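Long-range contact in protein toll (Drosophila melanogaster, PDB 4LXR), which serves as the cell-surface receptor for cleaved spaetzle, switching on the Toll pathway in antifungal immunity and setting dorsal-ventral polarity in the embryo: residues 220-231 against 243-254. Sequence-based numbering, arbitrary orientation.
Sequences VLGIDIHDNGIE and NVTDINLSANLF. With NAG (2-acetamido-2-deoxy-beta-D-glucopyranose), chain J.
Asn252 reaches back into the preceding leucine-rich repeat and grips its turn with both ends of its amide. Its OD1 accepts from Asn228 N at 2.8 Å and from Ile230 N at 3.1 Å, the two donors arriving from opposite faces of the amide plane. ND2 donates almost straight (177°) to Ile225 O at 3.3 Å, with a second bond to Leu249 O in its own repeat. With CG anti to its carbonyl carbon (chi1 -77°), the amide is carried across to the 225-230 turn; an alanine here would probably leave the buried N-H groups of Asn228 and Ile230 without their acceptor and free that turn to shift. Asn228 repeats the pattern one coil earlier, as in the asparagine ladder of leucine-rich repeats: its ND2 meets Ile225 O from the face opposite Asn252 ND2 and also bonds Leu201 O.

Ahead of the two asparagines in sequence, strands 222-224 and 246-248 run parallel, their axes 3° apart, joined by bonds such as Asn248 N to Ile223 O. On the strand face that carries Ile223 and Ile247, Ile223 CG2 lies alongside Ile247 CG1; just past the strands Ile225 CD1 meets Leu249 CD2 at 3.8 Å, and further along the loops Ile230 CG2 touches Phe254 CE1.

On the face that bears Asp224 and Asn248, Asp224 OD1 accepts from His226 ND1 at 2.6 Å and closes an Asx turn with His226 N, while Asn248 ND2 reaches OD2 only weakly. That OD2 also accepts from Gln62 of a spaetzle chain, and Ala58 of the other spaetzle chain packs on His226. Repeats 4 and 5 thus pair an apolar interior and a buried asparagine ladder with a polar concave surface that meets the ligand.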
ATOM      1  N   VAL A 220     -26.293 -20.851 -27.559  1.00 24.57           N
ATOM      2  CA  VAL A 220     -25.872 -19.729 -26.710  1.00 20.88           C
ATOM      3  C   VAL A 220     -25.034 -20.181 -25.507  1.00 23.89           C
ATOM      4  O   VAL A 220     -25.460 -21.026 -24.729  1.00 26.97           O
ATOM      5  CB  VAL A 220     -27.070 -18.842 -26.270  1.00 18.43           C
ATOM      6  CG1 VAL A 220     -26.650 -17.812 -25.173  1.00 17.52           C
ATOM      7  CG2 VAL A 220     -27.671 -18.119 -27.466  1.00 21.51           C
ATOM      8  N   LEU A 221     -23.847 -19.600 -25.363  1.00 21.35           N
ATOM      9  CA  LEU A 221     -22.922 -19.991 -24.306  1.00 24.90           C
ATOM     10  C   LEU A 221     -22.917 -18.966 -23.186  1.00 25.97           C
ATOM     11  O   LEU A 221     -22.634 -19.287 -22.031  1.00 24.15           O
ATOM     12  CB  LEU A 221     -21.505 -20.172 -24.875  1.00 23.37           C
ATOM     13  CG  LEU A 221     -21.398 -21.203 -26.011  1.00 29.74           C
ATOM     14  CD1 LEU A 221     -19.967 -21.289 -26.497  1.00 30.98           C
ATOM     15  CD2 LEU A 221     -21.883 -22.563 -25.557  1.00 24.75           C
ATOM     16  N   GLY A 222     -23.230 -17.723 -23.534  1.00 20.38           N
ATOM     17  CA  GLY A 222     -23.224 -16.650 -22.554  1.00 20.37           C
ATOM     18  C   GLY A 222     -24.432 -15.741 -22.653  1.00 21.32           C
ATOM     19  O   GLY A 222     -24.780 -15.252 -23.740  1.00 21.17           O
ATOM     20  N   ILE A 223     -25.091 -15.522 -21.523  1.00 20.83           N
ATOM     21  CA  ILE A 223     -26.141 -14.515 -21.459  1.00 18.53           C
ATOM     22  C   ILE A 223     -25.931 -13.561 -20.278  1.00 23.43           C
ATOM     23  O   ILE A 223     -25.737 -13.983 -19.122  1.00 18.16           O
ATOM     24  CB  ILE A 223     -27.559 -15.114 -21.415  1.00 21.85           C
ATOM     25  CG1 ILE A 223     -28.583 -13.979 -21.341  1.00 27.43           C
ATOM     26  CG2 ILE A 223     -27.749 -16.081 -20.232  1.00 16.75           C
ATOM     27  CD1 ILE A 223     -29.992 -14.469 -21.329  1.00 39.88           C
ATOM     28  N   ASP A 224     -25.958 -12.270 -20.570  1.00 20.52           N
ATOM     29  CA  ASP A 224     -25.681 -11.288 -19.544  1.00 20.01           C
ATOM     30  C   ASP A 224     -26.814 -10.301 -19.494  1.00 19.12           C
ATOM     31  O   ASP A 224     -26.993  -9.533 -20.412  1.00 19.90           O
ATOM     32  CB  ASP A 224     -24.352 -10.587 -19.825  1.00 18.64           C
ATOM     33  CG  ASP A 224     -23.938  -9.633 -18.710  1.00 21.09           C
ATOM     34  OD1 ASP A 224     -24.813  -9.148 -17.957  1.00 18.21           O
ATOM     35  OD2 ASP A 224     -22.727  -9.354 -18.595  1.00 24.61           O
ATOM     36  N   ILE A 225     -27.561 -10.330 -18.396  1.00 14.64           N
ATOM     37  CA  ILE A 225     -28.706  -9.475 -18.217  1.00 21.72           C
ATOM     38  C   ILE A 225     -28.588  -8.663 -16.937  1.00 24.74           C
ATOM     39  O   ILE A 225     -29.599  -8.317 -16.326  1.00 22.05           O
ATOM     40  CB  ILE A 225     -30.050 -10.274 -18.224  1.00 27.20           C
ATOM     41  CG1 ILE A 225     -30.013 -11.446 -17.240  1.00 25.85           C
ATOM     42  CG2 ILE A 225     -30.350 -10.786 -19.631  1.00 19.80           C
ATOM     43  CD1 ILE A 225     -31.341 -12.238 -17.163  1.00 22.11           C
ATOM     44  N   HIS A 226     -27.354  -8.352 -16.542  1.00 24.83           N
ATOM     45  CA  HIS A 226     -27.146  -7.499 -15.383  1.00 20.89           C
ATOM     46  C   HIS A 226     -27.753  -6.111 -15.563  1.00 21.07           C
ATOM     47  O   HIS A 226     -27.893  -5.637 -16.686  1.00 21.14           O
ATOM     48  CB  HIS A 226     -25.675  -7.484 -14.911  1.00 18.39           C
ATOM     49  CG  HIS A 226     -24.751  -6.571 -15.673  1.00 14.26           C
ATOM     50  ND1 HIS A 226     -23.916  -7.021 -16.674  1.00 15.04           N
ATOM     51  CD2 HIS A 226     -24.440  -5.263 -15.494  1.00 17.57           C
ATOM     52  CE1 HIS A 226     -23.179  -6.017 -17.124  1.00 12.84           C
ATOM     53  NE2 HIS A 226     -23.475  -4.939 -16.421  1.00 12.99           N
ATOM     54  N   ASP A 227     -28.175  -5.509 -14.448  1.00 20.39           N
ATOM     55  CA  ASP A 227     -28.774  -4.172 -14.422  1.00 19.29           C
ATOM     56  C   ASP A 227     -29.960  -4.013 -15.396  1.00 27.21           C
ATOM     57  O   ASP A 227     -29.942  -3.156 -16.283  1.00 24.24           O
ATOM     58  CB  ASP A 227     -27.709  -3.093 -14.695  1.00 21.36           C
ATOM     59  CG  ASP A 227     -28.288  -1.694 -14.662  1.00 22.17           C
ATOM     60  OD1 ASP A 227     -29.178  -1.434 -13.821  1.00 31.55           O
ATOM     61  OD2 ASP A 227     -27.874  -0.865 -15.500  1.00 24.48           O
ATOM     62  N   ASN A 228     -30.985  -4.845 -15.224  1.00 18.57           N
ATOM     63  CA  ASN A 228     -32.187  -4.744 -16.022  1.00 22.41           C
ATOM     64  C   ASN A 228     -33.405  -4.462 -15.168  1.00 30.15           C
ATOM     65  O   ASN A 228     -34.516  -4.658 -15.626  1.00 33.32           O
ATOM     66  CB  ASN A 228     -32.427  -6.030 -16.822  1.00 20.46           C
ATOM     67  CG  ASN A 228     -31.868  -5.942 -18.219  1.00 22.54           C
ATOM     68  OD1 ASN A 228     -32.525  -5.430 -19.115  1.00 22.55           O
ATOM     69  ND2 ASN A 228     -30.640  -6.418 -18.405  1.00 22.90           N
ATOM     70  N   GLY A 229     -33.187  -4.034 -13.924  1.00 24.29           N
ATOM     71  CA  GLY A 229     -34.279  -3.760 -13.003  1.00 29.16           C
ATOM     72  C   GLY A 229     -35.185  -4.967 -12.794  1.00 29.49           C
ATOM     73  O   GLY A 229     -36.366  -4.805 -12.524  1.00 36.16           O
ATOM     74  N   ILE A 230     -34.633  -6.176 -12.919  1.00 28.65           N
ATOM     75  CA  ILE A 230     -35.420  -7.408 -12.787  1.00 37.36           C
ATOM     76  C   ILE A 230     -35.739  -7.724 -11.324  1.00 33.66           C
ATOM     77  O   ILE A 230     -34.833  -7.784 -10.481  1.00 32.49           O
ATOM     78  CB  ILE A 230     -34.690  -8.621 -13.432  1.00 31.32           C
ATOM     79  CG1 ILE A 230     -34.459  -8.384 -14.926  1.00 27.96           C
ATOM     80  CG2 ILE A 230     -35.495  -9.914 -13.234  1.00 27.63           C
ATOM     81  CD1 ILE A 230     -33.772  -9.567 -15.618  1.00 24.13           C
ATOM     82  N   GLU A 231     -37.020  -7.920 -11.021  1.00 33.05           N
ATOM     83  CA  GLU A 231     -37.458  -8.189  -9.646  1.00 29.81           C
ATOM     84  C   GLU A 231     -37.638  -9.677  -9.377  1.00 35.33           C
ATOM     85  O   GLU A 231     -37.335 -10.158  -8.288  1.00 36.99           O
ATOM     86  CB  GLU A 231     -38.770  -7.456  -9.336  1.00 29.98           C
ATOM     87  CG  GLU A 231     -38.614  -5.969  -9.183  1.00 41.15           C
ATOM     88  CD  GLU A 231     -39.937  -5.250  -9.097  1.00 51.93           C
ATOM     89  OE1 GLU A 231     -40.966  -5.914  -8.860  1.00 57.08           O
ATOM     90  OE2 GLU A 231     -39.948  -4.015  -9.275  1.00 60.74           O
ATOM     91  N   ASN A 243     -27.154 -25.217 -23.423  1.00 32.75           N
ATOM     92  CA  ASN A 243     -25.700 -25.211 -23.519  1.00 34.35           C
ATOM     93  C   ASN A 243     -25.023 -23.996 -22.865  1.00 26.91           C
ATOM     94  O   ASN A 243     -23.806 -23.813 -22.983  1.00 26.14           O
ATOM     95  CB  ASN A 243     -25.273 -25.337 -24.987  1.00 38.97           C
ATOM     96  CG  ASN A 243     -25.570 -26.713 -25.561  1.00 42.05           C
ATOM     97  OD1 ASN A 243     -25.386 -27.722 -24.885  1.00 45.49           O
ATOM     98  ND2 ASN A 243     -26.042 -26.755 -26.806  1.00 60.00           N
ATOM     99  N   VAL A 244     -25.803 -23.159 -22.190  1.00 24.25           N
ATOM    100  CA  VAL A 244     -25.236 -21.950 -21.591  1.00 25.84           C
ATOM    101  C   VAL A 244     -24.182 -22.288 -20.515  1.00 22.53           C
ATOM    102  O   VAL A 244     -24.354 -23.214 -19.728  1.00 27.45           O
ATOM    103  CB  VAL A 244     -26.332 -21.000 -21.049  1.00 26.32           C
ATOM    104  CG1 VAL A 244     -26.976 -21.542 -19.747  1.00 21.51           C
ATOM    105  CG2 VAL A 244     -25.765 -19.612 -20.844  1.00 19.16           C
ATOM    106  N   THR A 245     -23.062 -21.576 -20.539  1.00 20.71           N
ATOM    107  CA  THR A 245     -22.000 -21.783 -19.557  1.00 24.39           C
ATOM    108  C   THR A 245     -21.783 -20.579 -18.629  1.00 26.23           C
ATOM    109  O   THR A 245     -21.199 -20.717 -17.551  1.00 27.77           O
ATOM    110  CB  THR A 245     -20.672 -22.106 -20.240  1.00 21.99           C
ATOM    111  OG1 THR A 245     -20.196 -20.935 -20.918  1.00 20.93           O
ATOM    112  CG2 THR A 245     -20.844 -23.277 -21.246  1.00 23.63           C
ATOM    113  N   ASP A 246     -22.205 -19.393 -19.053  1.00 25.80           N
ATOM    114  CA  ASP A 246     -22.028 -18.196 -18.222  1.00 22.78           C
ATOM    115  C   ASP A 246     -23.329 -17.406 -18.159  1.00 23.77           C
ATOM    116  O   ASP A 246     -23.911 -17.057 -19.190  1.00 22.32           O
ATOM    117  CB  ASP A 246     -20.915 -17.266 -18.745  1.00 24.30           C
ATOM    118  CG  ASP A 246     -19.509 -17.873 -18.625  1.00 45.76           C
ATOM    119  OD1 ASP A 246     -19.295 -19.020 -19.075  1.00 50.13           O
ATOM    120  OD2 ASP A 246     -18.605 -17.192 -18.078  1.00 56.54           O
ATOM    121  N   ILE A 247     -23.766 -17.114 -16.939  1.00 18.14           N
ATOM    122  CA  ILE A 247     -24.945 -16.319 -16.718  1.00 19.57           C
ATOM    123  C   ILE A 247     -24.640 -15.173 -15.770  1.00 24.75           C
ATOM    124  O   ILE A 247     -24.077 -15.382 -14.686  1.00 24.61           O
ATOM    125  CB  ILE A 247     -26.090 -17.180 -16.159  1.00 21.63           C
ATOM    126  CG1 ILE A 247     -26.573 -18.170 -17.225  1.00 21.17           C
ATOM    127  CG2 ILE A 247     -27.225 -16.302 -15.721  1.00 17.02           C
ATOM    128  CD1 ILE A 247     -27.647 -19.170 -16.728  1.00 18.73           C
ATOM    129  N   ASN A 248     -24.995 -13.958 -16.182  1.00 20.58           N
ATOM    130  CA  ASN A 248     -24.840 -12.808 -15.307  1.00 16.42           C
ATOM    131  C   ASN A 248     -26.178 -12.169 -14.944  1.00 20.34           C
ATOM    132  O   ASN A 248     -26.854 -11.608 -15.802  1.00 20.39           O
ATOM    133  CB  ASN A 248     -23.870 -11.770 -15.888  1.00 16.99           C
ATOM    134  CG  ASN A 248     -23.459 -10.709 -14.854  1.00 20.90           C
ATOM    135  OD1 ASN A 248     -23.919 -10.730 -13.719  1.00 24.82           O
ATOM    136  ND2 ASN A 248     -22.577  -9.802 -15.245  1.00 15.42           N
ATOM    137  N   LEU A 249     -26.527 -12.245 -13.656  1.00 20.40           N
ATOM    138  CA  LEU A 249     -27.777 -11.726 -13.137  1.00 17.03           C
ATOM    139  C   LEU A 249     -27.566 -10.524 -12.218  1.00 23.69           C
ATOM    140  O   LEU A 249     -28.488 -10.149 -11.485  1.00 23.12           O
ATOM    141  CB  LEU A 249     -28.487 -12.801 -12.322  1.00 16.80           C
ATOM    142  CG  LEU A 249     -28.808 -14.134 -13.009  1.00 37.28           C
ATOM    143  CD1 LEU A 249     -29.510 -15.093 -12.036  1.00 30.09           C
ATOM    144  CD2 LEU A 249     -29.665 -13.906 -14.246  1.00 27.15           C
ATOM    145  N   SER A 250     -26.370  -9.929 -12.257  1.00 19.72           N
ATOM    146  CA  SER A 250     -25.978  -8.903 -11.288  1.00 21.34           C
ATOM    147  C   SER A 250     -26.809  -7.618 -11.379  1.00 29.69           C
ATOM    148  O   SER A 250     -27.529  -7.385 -12.345  1.00 30.15           O
ATOM    149  CB  SER A 250     -24.485  -8.547 -11.424  1.00 17.60           C
ATOM    150  OG  SER A 250     -23.647  -9.672 -11.225  1.00 18.55           O
ATOM    151  N   ALA A 251     -26.692  -6.794 -10.344  1.00 22.95           N
ATOM    152  CA  ALA A 251     -27.248  -5.452 -10.333  1.00 20.04           C
ATOM    153  C   ALA A 251     -28.730  -5.424 -10.679  1.00 26.24           C
ATOM    154  O   ALA A 251     -29.197  -4.523 -11.356  1.00 24.14           O
ATOM    155  CB  ALA A 251     -26.440  -4.527 -11.257  1.00 18.57           C
ATOM    156  N   ASN A 252     -29.461  -6.425 -10.212  1.00 25.56           N
ATOM    157  CA  ASN A 252     -30.899  -6.446 -10.375  1.00 26.18           C
ATOM    158  C   ASN A 252     -31.607  -6.252  -9.029  1.00 32.06           C
ATOM    159  O   ASN A 252     -30.993  -5.803  -8.055  1.00 29.72           O
ATOM    160  CB  ASN A 252     -31.351  -7.722 -11.109  1.00 25.43           C
ATOM    161  CG  ASN A 252     -31.096  -7.640 -12.613  1.00 25.06           C
ATOM    162  OD1 ASN A 252     -31.630  -6.757 -13.288  1.00 26.96           O
ATOM    163  ND2 ASN A 252     -30.254  -8.533 -13.136  1.00 16.94           N
ATOM    164  N   LEU A 253     -32.891  -6.580  -8.974  1.00 32.55           N
ATOM    165  CA  LEU A 253     -33.710  -6.230  -7.821  1.00 31.29           C
ATOM    166  C   LEU A 253     -34.379  -7.445  -7.174  1.00 28.80           C
ATOM    167  O   LEU A 253     -35.526  -7.353  -6.723  1.00 30.48           O
ATOM    168  CB  LEU A 253     -34.785  -5.217  -8.243  1.00 30.86           C
ATOM    169  CG  LEU A 253     -34.282  -3.908  -8.868  1.00 35.19           C
ATOM    170  CD1 LEU A 253     -35.416  -3.123  -9.510  1.00 35.76           C
ATOM    171  CD2 LEU A 253     -33.603  -3.063  -7.813  1.00 34.70           C
ATOM    172  N   PHE A 254     -33.685  -8.582  -7.125  1.00 27.02           N
ATOM    173  CA  PHE A 254     -34.308  -9.809  -6.608  1.00 32.13           C
ATOM    174  C   PHE A 254     -34.511  -9.770  -5.102  1.00 38.59           C
ATOM    175  O   PHE A 254     -33.607  -9.375  -4.358  1.00 40.43           O
ATOM    176  CB  PHE A 254     -33.471 -11.045  -6.940  1.00 28.39           C
ATOM    177  CG  PHE A 254     -33.259 -11.258  -8.410  1.00 26.91           C
ATOM    178  CD1 PHE A 254     -34.281 -11.780  -9.209  1.00 34.63           C
ATOM    179  CD2 PHE A 254     -32.047 -10.944  -8.994  1.00 22.06           C
ATOM    180  CE1 PHE A 254     -34.094 -11.984 -10.566  1.00 31.33           C
ATOM    181  CE2 PHE A 254     -31.845 -11.150 -10.360  1.00 23.98           C
ATOM    182  CZ  PHE A 254     -32.868 -11.668 -11.142  1.00 27.67           C
TER
HETATM  183  C1  NAG J2013     -26.475 -28.078 -27.192  1.00 53.93           C
HETATM  184  C2  NAG J2013     -25.484 -29.191 -27.511  1.00 68.77           C
HETATM  185  C3  NAG J2013     -26.189 -30.346 -28.206  1.00 71.40           C
HETATM  186  C4  NAG J2013     -27.309 -30.854 -27.306  1.00 76.88           C
HETATM  187  C5  NAG J2013     -28.267 -29.708 -26.975  1.00 69.51           C
HETATM  188  C6  NAG J2013     -29.352 -30.109 -26.005  1.00 68.77           C
HETATM  189  C7  NAG J2013     -23.114 -28.708 -27.827  1.00 83.72           C
HETATM  190  C8  NAG J2013     -22.061 -28.168 -28.743  1.00 83.14           C
HETATM  191  N2  NAG J2013     -24.363 -28.702 -28.301  1.00 75.51           N
HETATM  192  O3  NAG J2013     -25.255 -31.386 -28.473  1.00 69.52           O
HETATM  193  O4  NAG J2013     -28.021 -31.925 -27.919  1.00 83.75           O
HETATM  194  O5  NAG J2013     -27.553 -28.612 -26.375  1.00 59.39           O
HETATM  195  O6  NAG J2013     -30.516 -29.312 -26.177  1.00 66.32           O
HETATM  196  O7  NAG J2013     -22.845 -29.135 -26.707  1.00 86.45           O
HETATM  197  O   HOH W   1     -27.622 -22.725 -24.705  1.00 27.67           O
HETATM  198  O   HOH W   2     -31.287  -2.687 -11.889  1.00 35.23           O